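Local coordinates for protein transcriptional repressor (Vibrio fischeri, PDB 3KV1) that probably binds a sugar-type effector and, as a SorC-type regulator, probably represses transcription, at residues 28-33 / 250-255; 11-16 / 23-28; 40-45 / 68-73; 151-156 / 225-230; 235-240 / 257-262. All blocks are in the same frame, centred on the assembly; numbering follows the deposited sequence. Where two conformers were deposited one is given.

Interaction 1: 28-33 / 250-255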
# COMPACT_ATOMS: atom_id res chain seq x y z
N SER A 28 -10.95 -10.59 -28.78
CA SER A 28 -10.08 -9.75 -29.61
C SER A 28 -9.46 -10.58 -30.74
O SER A 28 -9.20 -11.79 -30.59
CB SER A 28 -8.99 -9.10 -28.73
OG SER A 28 -8.08 -10.07 -28.24
N LEU A 29 -9.22 -9.94 -31.87
CA LEU A 29 -8.60 -10.63 -32.99
C LEU A 29 -7.19 -11.07 -32.61
O LEU A 29 -6.53 -10.43 -31.78
CB LEU A 29 -8.55 -9.72 -34.22
CG LEU A 29 -9.94 -9.33 -34.72
CD1 LEU A 29 -9.83 -8.35 -35.86
CD2 LEU A 29 -10.72 -10.58 -35.15
N ASP A 30 -6.71 -12.15 -33.21
CA ASP A 30 -5.36 -12.62 -32.94
C ASP A 30 -4.29 -11.60 -33.32
O ASP A 30 -4.36 -10.99 -34.41
CB ASP A 30 -5.09 -13.95 -33.67
CG ASP A 30 -5.91 -15.11 -33.11
OD1 ASP A 30 -6.27 -15.10 -31.91
OD2 ASP A 30 -6.19 -16.06 -33.89
N GLN A 31 -3.31 -11.44 -32.44
CA GLN A 31 -2.22 -10.48 -32.60
C GLN A 31 -0.88 -11.19 -32.78
O GLN A 31 -0.76 -12.38 -32.49
CB GLN A 31 -2.14 -9.59 -31.36
CG GLN A 31 -3.43 -8.84 -31.10
CD GLN A 31 -3.75 -7.93 -32.25
OE1 GLN A 31 -2.86 -7.24 -32.75
NE2 GLN A 31 -5.00 -7.94 -32.71
N PRO A 32 0.15 -10.46 -33.24
CA PRO A 32 1.43 -11.11 -33.59
C PRO A 32 2.25 -11.62 -32.40
O PRO A 32 3.11 -12.49 -32.60
CB PRO A 32 2.20 -9.98 -34.28
CG PRO A 32 1.57 -8.71 -33.74
CD PRO A 32 0.11 -9.07 -33.72
N ASN A 33 2.02 -11.09 -31.21
CA ASN A 33 2.75 -11.56 -30.03
C ASN A 33 1.92 -11.30 -28.81
O ASN A 33 0.85 -10.67 -28.89
CB ASN A 33 4.14 -10.90 -29.91
CG ASN A 33 4.07 -9.38 -29.83
OD1 ASN A 33 3.41 -8.83 -28.95
ND2 ASN A 33 4.77 -8.69 -30.74
N ALA A 250 -12.49 -12.28 -21.18
CA ALA A 250 -11.91 -11.48 -22.24
C ALA A 250 -10.66 -12.25 -22.75
O ALA A 250 -9.77 -12.56 -21.99
CB ALA A 250 -11.52 -10.05 -21.68
N THR A 251 -10.58 -12.49 -24.05
CA THR A 251 -9.52 -13.35 -24.55
C THR A 251 -9.45 -13.20 -26.08
O THR A 251 -10.12 -12.33 -26.65
CB THR A 251 -9.73 -14.85 -24.11
OG1 THR A 251 -8.54 -15.63 -24.38
CG2 THR A 251 -10.93 -15.52 -24.84
N SER A 252 -8.63 -14.01 -26.72
CA SER A 252 -8.38 -13.88 -28.17
C SER A 252 -9.27 -14.84 -28.98
O SER A 252 -9.83 -15.78 -28.41
CB SER A 252 -6.93 -14.26 -28.48
OG SER A 252 -6.73 -15.66 -28.29
N VAL A 253 -9.36 -14.64 -30.30
CA VAL A 253 -10.09 -15.56 -31.15
C VAL A 253 -9.56 -17.00 -31.00
O VAL A 253 -10.32 -17.95 -30.82
CB VAL A 253 -10.03 -15.14 -32.65
CG1 VAL A 253 -10.51 -16.27 -33.57
CG2 VAL A 253 -10.87 -13.87 -32.89
N SER A 254 -8.24 -17.16 -31.09
CA SER A 254 -7.68 -18.53 -30.96
C SER A 254 -7.99 -19.19 -29.62
O SER A 254 -8.27 -20.41 -29.58
CB SER A 254 -6.17 -18.54 -31.20
OG SER A 254 -5.93 -18.48 -32.58
N CYS A 255 -7.92 -18.43 -28.52
CA CYS A 255 -8.31 -19.01 -27.22
C CYS A 255 -9.77 -19.44 -27.24
O CYS A 255 -10.12 -20.52 -26.74
CB CYS A 255 -8.11 -18.06 -26.04
SG CYS A 255 -6.38 -17.77 -25.62

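Interaction 2: 11-16 / 23-28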
# COMPACT_ATOMS: atom_id res chain seq x y z
N GLN A 11 -19.87 -14.17 -33.33
CA GLN A 11 -20.44 -15.51 -33.26
C GLN A 11 -19.76 -16.31 -32.16
O GLN A 11 -20.41 -17.08 -31.45
CB GLN A 11 -20.25 -16.25 -34.59
CG GLN A 11 -21.16 -15.79 -35.70
CD GLN A 11 -21.03 -16.69 -36.93
OE1 GLN A 11 -20.14 -17.54 -37.00
NE2 GLN A 11 -21.92 -16.49 -37.90
N LEU A 12 -18.45 -16.14 -32.04
CA LEU A 12 -17.71 -16.83 -31.01
C LEU A 12 -18.21 -16.40 -29.62
O LEU A 12 -18.32 -17.23 -28.72
CB LEU A 12 -16.21 -16.56 -31.15
CG LEU A 12 -15.41 -17.28 -32.24
CD1 LEU A 12 -13.96 -16.80 -32.21
CD2 LEU A 12 -15.50 -18.80 -32.06
N GLU A 13 -18.51 -15.11 -29.46
CA GLU A 13 -18.92 -14.57 -28.17
C GLU A 13 -20.23 -15.23 -27.71
O GLU A 13 -20.37 -15.61 -26.54
CB GLU A 13 -19.02 -13.03 -28.23
CG GLU A 13 -17.65 -12.32 -28.34
CD GLU A 13 -17.74 -10.80 -28.59
OE1 GLU A 13 -16.77 -10.07 -28.25
OE2 GLU A 13 -18.78 -10.35 -29.12
N GLN A 14 -21.17 -15.40 -28.63
CA GLN A 14 -22.46 -16.01 -28.34
C GLN A 14 -22.28 -17.47 -27.93
O GLN A 14 -22.90 -17.92 -26.97
CB GLN A 14 -23.39 -15.88 -29.56
CG GLN A 14 -23.47 -14.46 -30.08
CD GLN A 14 -24.35 -14.32 -31.31
OE1 GLN A 14 -25.18 -15.19 -31.60
NE2 GLN A 14 -24.18 -13.22 -32.04
N LYS A 15 -21.43 -18.21 -28.65
CA LYS A 15 -21.18 -19.60 -28.32
C LYS A 15 -20.52 -19.75 -26.96
O LYS A 15 -20.86 -20.66 -26.19
CB LYS A 15 -20.33 -20.28 -29.40
CG LYS A 15 -21.09 -20.54 -30.72
CD LYS A 15 -20.14 -21.03 -31.83
CE LYS A 15 -20.86 -21.22 -33.17
NZ LYS A 15 -19.90 -21.64 -34.24
N LEU A 16 -19.56 -18.87 -26.67
CA LEU A 16 -18.89 -18.89 -25.36
C LEU A 16 -19.85 -18.60 -24.20
O LEU A 16 -19.84 -19.27 -23.18
CB LEU A 16 -17.76 -17.86 -25.33
CG LEU A 16 -16.49 -18.24 -26.09
CD1 LEU A 16 -15.48 -17.11 -25.97
CD2 LEU A 16 -15.92 -19.56 -25.53
N LYS A 23 -21.89 -13.95 -18.47
CA LYS A 23 -22.63 -12.73 -18.77
C LYS A 23 -22.20 -12.14 -20.12
O LYS A 23 -23.02 -11.61 -20.87
CB LYS A 23 -22.37 -11.68 -17.68
CG LYS A 23 -23.14 -11.98 -16.37
CD LYS A 23 -23.15 -10.74 -15.41
CE LYS A 23 -23.60 -11.05 -13.98
NZ LYS A 23 -23.70 -9.74 -13.24
N ARG A 24 -20.89 -12.21 -20.40
CA ARG A 24 -20.30 -11.60 -21.59
C ARG A 24 -19.07 -12.40 -21.98
O ARG A 24 -18.46 -13.08 -21.15
CB ARG A 24 -19.83 -10.16 -21.31
CG ARG A 24 -20.90 -9.08 -21.26
CD ARG A 24 -21.58 -8.86 -22.63
NE ARG A 24 -20.75 -8.17 -23.61
CZ ARG A 24 -20.55 -6.86 -23.65
NH1 ARG A 24 -21.10 -6.07 -22.72
NH2 ARG A 24 -19.79 -6.32 -24.60
N ALA A 25 -18.70 -12.30 -23.25
CA ALA A 25 -17.40 -12.73 -23.72
C ALA A 25 -16.91 -11.60 -24.61
O ALA A 25 -17.65 -11.10 -25.47
CB ALA A 25 -17.52 -14.05 -24.49
N LEU A 26 -15.70 -11.14 -24.34
CA LEU A 26 -15.09 -10.04 -25.08
C LEU A 26 -13.91 -10.67 -25.87
O LEU A 26 -12.89 -11.03 -25.28
CB LEU A 26 -14.56 -9.00 -24.09
CG LEU A 26 -15.63 -8.51 -23.08
CD1 LEU A 26 -15.02 -7.50 -22.12
CD2 LEU A 26 -16.75 -7.85 -23.88
N ILE A 27 -14.04 -10.76 -27.20
CA ILE A 27 -13.04 -11.48 -27.98
C ILE A 27 -12.27 -10.57 -28.92
O ILE A 27 -12.85 -9.85 -29.75
CB ILE A 27 -13.73 -12.61 -28.80
CG1 ILE A 27 -14.41 -13.60 -27.87
CG2 ILE A 27 -12.74 -13.32 -29.73
CD1 ILE A 27 -13.47 -14.20 -26.85
N SER A 28 -10.95 -10.59 -28.78
CA SER A 28 -10.08 -9.75 -29.61
C SER A 28 -9.46 -10.58 -30.74
O SER A 28 -9.20 -11.79 -30.59
CB SER A 28 -8.99 -9.10 -28.73
OG SER A 28 -8.08 -10.07 -28.24

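Interaction 3: 40-45 / 68-73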
# COMPACT_ATOMS: atom_id res chain seq x y z
N GLN A 40 -4.76 -5.69 -26.73
CA GLN A 40 -6.04 -5.65 -27.43
C GLN A 40 -7.16 -6.20 -26.54
O GLN A 40 -8.29 -5.73 -26.61
CB GLN A 40 -5.98 -6.39 -28.77
CG GLN A 40 -5.12 -5.69 -29.77
CD GLN A 40 -5.67 -4.32 -30.08
OE1 GLN A 40 -6.86 -4.18 -30.34
NE2 GLN A 40 -4.81 -3.31 -30.03
N VAL A 41 -6.84 -7.23 -25.76
CA VAL A 41 -7.78 -7.76 -24.76
C VAL A 41 -8.07 -6.67 -23.72
O VAL A 41 -9.21 -6.43 -23.33
CB VAL A 41 -7.17 -9.00 -24.06
CG1 VAL A 41 -7.98 -9.39 -22.83
CG2 VAL A 41 -7.12 -10.17 -25.06
N ALA A 42 -7.02 -5.99 -23.30
CA ALA A 42 -7.19 -4.93 -22.31
C ALA A 42 -8.05 -3.78 -22.85
O ALA A 42 -8.79 -3.13 -22.07
CB ALA A 42 -5.84 -4.42 -21.82
N ALA A 43 -8.04 -3.56 -24.17
CA ALA A 43 -8.86 -2.49 -24.74
C ALA A 43 -10.35 -2.79 -24.56
O ALA A 43 -11.16 -1.90 -24.28
CB ALA A 43 -8.55 -2.28 -26.24
N LEU A 44 -10.71 -4.05 -24.72
CA LEU A 44 -12.11 -4.40 -24.65
C LEU A 44 -12.54 -4.33 -23.19
O LEU A 44 -13.65 -3.90 -22.88
CB LEU A 44 -12.30 -5.83 -25.16
CG LEU A 44 -11.93 -6.01 -26.65
CD1 LEU A 44 -12.15 -7.48 -27.02
CD2 LEU A 44 -12.76 -5.09 -27.54
N VAL A 45 -11.66 -4.77 -22.30
CA VAL A 45 -12.02 -4.71 -20.86
C VAL A 45 -12.14 -3.25 -20.37
O VAL A 45 -13.03 -2.91 -19.57
CB VAL A 45 -11.00 -5.49 -20.00
CG1 VAL A 45 -11.32 -5.30 -18.50
CG2 VAL A 45 -11.05 -6.97 -20.38
N ALA A 68 -2.60 -5.61 -15.52
CA ALA A 68 -1.88 -4.34 -15.63
C ALA A 68 -2.17 -3.68 -16.98
O ALA A 68 -2.29 -2.45 -17.07
CB ALA A 68 -0.37 -4.55 -15.48
N ALA A 69 -2.33 -4.50 -18.02
CA ALA A 69 -2.63 -3.97 -19.37
C ALA A 69 -3.92 -3.11 -19.37
O ALA A 69 -4.01 -2.16 -20.15
CB ALA A 69 -2.75 -5.12 -20.40
N VAL A 70 -4.88 -3.43 -18.50
CA VAL A 70 -6.14 -2.65 -18.46
C VAL A 70 -5.85 -1.26 -17.89
O VAL A 70 -6.36 -0.27 -18.37
CB VAL A 70 -7.22 -3.37 -17.61
CG1 VAL A 70 -8.51 -2.53 -17.52
CG2 VAL A 70 -7.51 -4.81 -18.18
N ALA A 71 -5.00 -1.21 -16.87
CA ALA A 71 -4.64 0.08 -16.29
C ALA A 71 -3.83 0.92 -17.25
O ALA A 71 -3.94 2.14 -17.28
CB ALA A 71 -3.90 -0.14 -14.96
N ASP A 72 -3.05 0.25 -18.11
CA ASP A 72 -2.15 0.95 -19.01
C ASP A 72 -2.80 1.29 -20.35
O ASP A 72 -2.21 2.00 -21.15
CB ASP A 72 -0.87 0.13 -19.21
CG ASP A 72 -0.07 -0.03 -17.91
OD1 ASP A 72 -0.26 0.80 -16.98
OD2 ASP A 72 0.75 -0.97 -17.81
N HIS A 73 -4.02 0.81 -20.58
CA HIS A 73 -4.65 1.07 -21.87
C HIS A 73 -4.97 2.56 -21.96
O HIS A 73 -5.61 3.12 -21.06
CB HIS A 73 -5.93 0.27 -22.04
CG HIS A 73 -6.68 0.63 -23.28
ND1 HIS A 73 -6.28 0.25 -24.54
CD2 HIS A 73 -7.79 1.39 -23.46
CE1 HIS A 73 -7.12 0.73 -25.44
NE2 HIS A 73 -8.05 1.42 -24.80
O HOH W 1 -11.27 0.82 -25.26

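Interaction 4: 151-156 / 225-230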
# COMPACT_ATOMS: atom_id res chain seq x y z
N PHE A 151 -17.28 -5.83 -8.95
CA PHE A 151 -16.45 -6.43 -10.01
C PHE A 151 -15.19 -7.02 -9.43
O PHE A 151 -14.73 -6.57 -8.38
CB PHE A 151 -15.97 -5.35 -11.00
CG PHE A 151 -17.10 -4.60 -11.67
CD1 PHE A 151 -17.69 -3.49 -11.02
CD2 PHE A 151 -17.53 -4.98 -12.94
CE1 PHE A 151 -18.73 -2.80 -11.62
CE2 PHE A 151 -18.59 -4.28 -13.55
CZ PHE A 151 -19.17 -3.19 -12.88
N ALA A 152 -14.58 -7.96 -10.18
CA ALA A 152 -13.20 -8.36 -9.91
C ALA A 152 -12.48 -8.31 -11.25
O ALA A 152 -13.08 -8.61 -12.29
CB ALA A 152 -13.11 -9.79 -9.28
N LEU A 153 -11.22 -7.90 -11.24
CA LEU A 153 -10.47 -7.85 -12.48
C LEU A 153 -9.27 -8.77 -12.26
O LEU A 153 -8.39 -8.49 -11.45
CB LEU A 153 -10.07 -6.39 -12.73
CG LEU A 153 -9.21 -6.12 -13.95
CD1 LEU A 153 -10.06 -6.43 -15.21
CD2 LEU A 153 -8.83 -4.65 -13.88
N VAL A 154 -9.27 -9.93 -12.90
CA VAL A 154 -8.23 -10.91 -12.60
C VAL A 154 -7.67 -11.53 -13.87
O VAL A 154 -8.37 -11.62 -14.90
CB VAL A 154 -8.80 -12.02 -11.70
CG1 VAL A 154 -9.08 -11.50 -10.27
CG2 VAL A 154 -10.09 -12.64 -12.34
N GLY A 155 -6.43 -11.98 -13.80
CA GLY A 155 -5.85 -12.69 -14.93
C GLY A 155 -5.92 -14.17 -14.64
O GLY A 155 -6.03 -14.57 -13.48
N ILE A 156 -5.87 -15.00 -15.69
CA ILE A 156 -5.79 -16.45 -15.47
C ILE A 156 -4.35 -16.82 -15.82
O ILE A 156 -3.92 -16.62 -16.97
CB ILE A 156 -6.74 -17.22 -16.39
CG1 ILE A 156 -8.18 -16.74 -16.18
CG2 ILE A 156 -6.58 -18.77 -16.15
CD1 ILE A 156 -9.18 -17.25 -17.27
N VAL A 225 -14.35 -10.46 -13.97
CA VAL A 225 -13.85 -10.28 -15.32
C VAL A 225 -12.48 -10.93 -15.37
O VAL A 225 -11.55 -10.49 -14.67
CB VAL A 225 -13.63 -8.79 -15.62
CG1 VAL A 225 -13.00 -8.64 -17.04
CG2 VAL A 225 -14.95 -7.99 -15.47
N ALA A 226 -12.34 -11.96 -16.19
CA ALA A 226 -11.11 -12.75 -16.21
C ALA A 226 -10.48 -12.62 -17.59
O ALA A 226 -11.16 -12.71 -18.63
CB ALA A 226 -11.39 -14.21 -15.87
N MSE A 227 -9.16 -12.53 -17.60
CA MSE A 227 -8.45 -12.14 -18.79
C MSE A 227 -7.28 -13.08 -19.09
O MSE A 227 -6.44 -13.32 -18.22
CB MSE A 227 -7.95 -10.71 -18.56
CG MSE A 227 -9.02 -9.74 -18.02
SE MSE A 227 -8.08 -8.04 -17.80
CE MSE A 227 -7.17 -8.09 -19.64
N ALA A 228 -7.20 -13.62 -20.31
CA ALA A 228 -6.01 -14.37 -20.71
C ALA A 228 -5.79 -14.18 -22.20
O ALA A 228 -6.75 -14.11 -22.95
CB ALA A 228 -6.18 -15.84 -20.40
N SER A 229 -4.55 -14.14 -22.65
CA SER A 229 -4.32 -13.87 -24.07
C SER A 229 -3.69 -15.02 -24.85
O SER A 229 -3.73 -15.06 -26.08
CB SER A 229 -3.43 -12.64 -24.24
OG SER A 229 -4.18 -11.47 -23.99
N GLU A 230 -3.08 -15.95 -24.13
CA GLU A 230 -2.22 -16.93 -24.77
C GLU A 230 -2.91 -18.27 -24.99
O GLU A 230 -3.23 -18.96 -24.03
CB GLU A 230 -0.96 -17.12 -23.93
CG GLU A 230 -0.09 -15.89 -23.86
CD GLU A 230 0.85 -15.89 -22.65
OE1 GLU A 230 2.04 -16.25 -22.80
OE2 GLU A 230 0.39 -15.52 -21.55

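Interaction 5: 235-240 / 257-262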
# COMPACT_ATOMS: atom_id res chain seq x y z
N LEU A 235 -5.41 -24.79 -21.47
CA LEU A 235 -5.80 -25.68 -20.35
C LEU A 235 -6.09 -24.91 -19.05
O LEU A 235 -7.05 -25.24 -18.30
CB LEU A 235 -4.73 -26.74 -20.11
CG LEU A 235 -4.56 -27.77 -21.22
CD1 LEU A 235 -3.88 -29.00 -20.62
CD2 LEU A 235 -5.90 -28.16 -21.85
N SER A 236 -5.27 -23.91 -18.75
CA SER A 236 -5.52 -23.08 -17.57
C SER A 236 -6.82 -22.32 -17.68
O SER A 236 -7.54 -22.16 -16.70
CB SER A 236 -4.36 -22.09 -17.37
OG SER A 236 -3.14 -22.82 -17.26
N ILE A 237 -7.10 -21.81 -18.88
CA ILE A 237 -8.31 -21.01 -19.08
C ILE A 237 -9.53 -21.92 -18.94
O ILE A 237 -10.54 -21.51 -18.34
CB ILE A 237 -8.34 -20.31 -20.45
CG1 ILE A 237 -7.14 -19.36 -20.58
CG2 ILE A 237 -9.65 -19.54 -20.63
CD1 ILE A 237 -6.88 -18.87 -22.03
N MSE A 238 -9.41 -23.15 -19.45
CA MSE A 238 -10.48 -24.14 -19.33
C MSE A 238 -10.75 -24.47 -17.88
O MSE A 238 -11.90 -24.48 -17.44
CB MSE A 238 -10.16 -25.41 -20.12
CG MSE A 238 -11.40 -26.30 -20.34
SE MSE A 238 -12.69 -25.49 -21.63
CE MSE A 238 -14.20 -26.76 -21.42
N GLY A 239 -9.68 -24.74 -17.12
CA GLY A 239 -9.79 -25.00 -15.69
C GLY A 239 -10.51 -23.86 -14.97
O GLY A 239 -11.41 -24.08 -14.14
N ALA A 240 -10.12 -22.63 -15.30
CA ALA A 240 -10.71 -21.47 -14.67
C ALA A 240 -12.21 -21.35 -14.98
O ALA A 240 -13.00 -21.06 -14.09
CB ALA A 240 -9.96 -20.19 -15.09
N MSE A 257 -11.64 -20.32 -29.80
CA MSE A 257 -11.73 -21.54 -30.64
C MSE A 257 -11.26 -22.75 -29.85
O MSE A 257 -11.90 -23.81 -29.88
CB MSE A 257 -10.89 -21.37 -31.89
CG MSE A 257 -11.44 -20.33 -32.80
SE MSE A 257 -10.27 -20.15 -34.34
CE MSE A 257 -11.56 -19.30 -35.54
N ALA A 258 -10.16 -22.59 -29.11
CA ALA A 258 -9.61 -23.69 -28.30
C ALA A 258 -10.60 -24.17 -27.23
O ALA A 258 -10.75 -25.39 -27.04
CB ALA A 258 -8.29 -23.27 -27.63
N LEU A 259 -11.23 -23.21 -26.56
CA LEU A 259 -12.19 -23.48 -25.47
C LEU A 259 -13.41 -24.22 -26.00
O LEU A 259 -13.89 -25.17 -25.37
CB LEU A 259 -12.64 -22.18 -24.83
CG LEU A 259 -11.51 -21.46 -24.08
CD1 LEU A 259 -11.97 -20.09 -23.66
CD2 LEU A 259 -11.02 -22.29 -22.90
N LEU A 260 -13.92 -23.77 -27.16
CA LEU A 260 -15.10 -24.41 -27.75
C LEU A 260 -14.78 -25.82 -28.22
O LEU A 260 -15.60 -26.73 -28.11
CB LEU A 260 -15.67 -23.56 -28.90
CG LEU A 260 -16.23 -22.22 -28.41
CD1 LEU A 260 -16.59 -21.35 -29.62
CD2 LEU A 260 -17.45 -22.46 -27.51
N ASN A 261 -13.58 -25.99 -28.78
CA ASN A 261 -13.12 -27.32 -29.14
C ASN A 261 -12.97 -28.24 -27.94
O ASN A 261 -13.42 -29.39 -27.97
CB ASN A 261 -11.79 -27.22 -29.89
CG ASN A 261 -11.37 -28.53 -30.50
OD1 ASN A 261 -12.07 -29.08 -31.37
ND2 ASN A 261 -10.20 -29.03 -30.10
N LEU A 262 -12.35 -27.74 -26.87
CA LEU A 262 -12.16 -28.55 -25.67
C LEU A 262 -13.52 -28.95 -25.07
O LEU A 262 -13.70 -30.08 -24.60
CB LEU A 262 -11.37 -27.75 -24.61
CG LEU A 262 -9.90 -27.50 -24.93
CD1 LEU A 262 -9.24 -26.54 -23.91
CD2 LEU A 262 -9.17 -28.85 -24.99

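Interaction 1: 28-33 / 250-255
Two parallel strands of the Rossmann-like sheet end side by side here. Strand 24-28 runs out into a loop, while strand 248-252 passes straight into helix 253-264. The tight part is the strand pair. Ser28 is bridged to Ser252 and is held through both its N and its O by the neighbouring strand and the helix start that follows it. Its N donates to Thr251 O at 2.9 Å, nearly straight and in the carbonyl plane. Its O accepts from Val253 N, also at 2.9 Å; the donor lies almost along the C=O axis, but the N-H is bent to 135°. Ser28 OG sits between its own N and carbonyl carbon (chi1 68°) and adds only a weak bond to Thr251 O. Gln37 of helix 34-52 is a further weak partner of that hydroxyl. Thr251 turns its own hydroxyl to Ala228 O. Buried Ser252 is the N-cap of the helix: its OG accepts from Cys255 N at 3.0 Å.

Toward solvent the apolar packing thins. Leu29 and Val253 lie alongside each other, pointing the same way, with CD2 and CG2 4.0 Å apart. Exposed Asp30 still makes two good bonds as it reaches back over the start of the helix. Asp30 OD1 takes the N-H of Ser254 on its syn lone pair, at 3.0 Å and 166°. The carboxylate is thus held by one backbone and one side-chain donor, and the helix N-terminus would probably favour its charged form. At the exposed rim Ser254 OG donates to Asp30 OD2, 2.8 Å away, with the hydroxyl above the carboxylate plane.

Interaction 2: 11-16 / 23-28
The carboxylate of Glu13 has Ala25 O over one face and the N-H of Ile27 at its OE1 oxygen. It reaches the backbone of strand 24-28 from helix 10-20, which packs beside the strand. Over the face, Ala25 O is 3.1 Å from Glu13 CD. Glu13 OE1 takes the N-H of Ile27 on its anti lone pair, the side away from OE2, at 3.0 Å and 157°. Glu13 OE1 is also 3.1 Å from Ala25 O. Both are acceptors, so the carbonyl oxygen sits over the face without a bond, and it might raise the proton affinity of the acid a little. CG of Glu13 stands beside its backbone N (chi1 -70°) and the chain is extended beyond it. The side chain therefore slides past Ile27 in the opposite direction, with Glu13 CG and Ile27 CG1 3.5 Å apart.

The rest is apolar. Ala25 and Ile27 point toward the helix, and Leu26 between them points away, to helix 34-52. Leu16 CB packs on Ala25 CB at 3.9 Å. Farther out Leu16 and Ile27 meet tip to tip, CD1 to CD1, at 3.6 Å. Leu12 touches more lightly: its CD1 is 4.4 Å from Ile27 CG2. Leu12 also packs on Val253 and Leu260 of helix 253-264, and Leu16 on Ala256, so a neighbouring helix joins the apolar cluster.

The axes of the short segments approach to 7.4 Å, with their directions 146° apart, so helix and strand are roughly antiparallel. This is a helix packed on one face of the central sheet in a Rossmann-like alpha/beta domain.

Interaction 3: 40-45 / 68-73
Two helices of the alpha/beta domain cross closely here through small residues. They are helix 34-52 and helix 65-72, and both follow strands of the central sheet. The first shell centres on Ala42. Its CB points at the other helix and lies 3.4 Å from Ala69 O and 3.5 Å from Ala69 CB. Such short side chains let the axes of the short segments come within 8.2 Å, at 68° to each other. Ala42 CB also meets Val70 CG2, at 4.0 Å.

One turn further on, Val45 and Val70 cross at about a right angle, with Val45 CG1 3.9 Å from Val70 CG2. Each has CG1 anti to its backbone N, and this puts Val70 CG2 against Val45. Both valines also pack on Met227 of strand 223-227, so this end of the crossing sits on the sheet.

At the other end His73 follows helix 65-72. Its CG is anti to the backbone N (chi1 174°), which sends the ring across to Ala43. The CA of Ala43 lies over one ring face in a CH-pi contact, 3.8 Å from the centroid and 14° off the normal. Ala43 CB comes to 3.4 Å from His73 CE1.

The second shell holds the end of the shorter helix. Lys110 of helix 100-111 donates to Val70 O and His73 O, and Arg106 pairs with Asp72. One water joins the two segments at the polar tip of the ring: it donates to Ala43 O at 2.9 Å and accepts a weak, longer bond from His73 NE2.

Interaction 4: 151-156 / 225-230
Backbone hydrogen bonds carry this contact. Strands 151-158 and 223-227 run parallel and exchange four of them. Val225 N gives to Ala152 O at 2.8 Å, with the donor above the carbonyl plane. Val154 N gives to Val225 O, nearly straight at 170° and almost along the C=O axis. Met227 N gives to Val154 O in the carbonyl plane, but this bond is clearly bent, to 132°. Ile156 N gives to Met227 O at 3.1 Å and closes the series. Val225, Val154 and Met227 thus each use both N and O in the pairing.

CA-H...O contacts fill in between these bonds. The shortest is Ala226 CA to Val154 O, 3.2 Å.

Apolar contacts lie on both faces. On the face of Leu153, Val225 and Met227, a selenomethionine, the CG of Leu153 is anti to its N. This brings Leu153 CD1 to 3.6 Å from Met227 SE, the two chains crossing obliquely. Leu153 and Val225 lie side by side. Val70 and Val67 of helix 65-72 cover this face. On the other face Ala226 CB receives Ile156 CD1 at 4.0 Å and Val154 CG2 at 4.1 Å, and Ile237 of helix 234-242 packs on Ile156.

All the touching residues are buried. A parallel strand pair with helices on both faces is the core arrangement of a Rossmann-like alpha/beta domain.

Interaction 5: 235-240 / 257-262
Met238, a selenomethionine, has CG anti to its backbone N (chi1 -164°) and then bends at chi2 (71°). This fold of the chain lays its SE against helix 253-264. Leu259 and Leu262 instead keep CG beside the backbone N. Their branches then extend toward helix 234-242. Ile237 has CG2 anti to its N, so this methyl is the branch offered to Leu259.

Leu259 CD2 touches both partners. It lies 3.8 Å from Ile237 CG2 and 3.8 Å from Met238 SE. Ile237 and Leu259 cross at about a right angle, while Met238 slides past Leu259 in the opposite direction. Met238 passes Leu262 in the same manner, with SE 4.0 Å from Leu262 CB. Leu262 CD1 in turn rests near CB of Met238, at 4.1 Å. At the exposed edge Leu235 CD2 makes only a looser contact with Leu262 CD1, at 4.2 Å.

The contact between these segments is purely apolar. The axes of the short segments pass 10.0 Å apart at 63°, so large side chains bridge them. Phe20 of helix 10-20 touches both Met238 and Leu259 and extends the cluster. On the sheet side Ile237 packs on Ile156 and Ala228, and Cys255 adds to it from the start of helix 253-264.

The two helices are successive, with strand 248-252 between them. They pack on the same side of the parallel part of the sheet, as neighbouring helices do in a Rossmann-like alpha/beta layer.

All five contacts belong to one alpha/beta domain built on a central sheet. Along the chain interaction 2 closes first and interaction 3 next. Interaction 4 follows, and interaction 5 crosses with interaction 1, which joins the first sheet strand to the last. Strands 24-28, 248-252, 223-227 and 151-158 are consecutive neighbours, so interactions 1, 2 and 4 share the sheet. Interactions 3 and 4 have centres only 10 Å apart and meet through Val70 and Met227. Interaction 5 touches interaction 4 through Ile156, and interaction 2 through Leu260. Interactions 3 and 5 lie about 21 Å apart between centres, without touching. The sheet thus links helix packing across the putative sugar-binding domain.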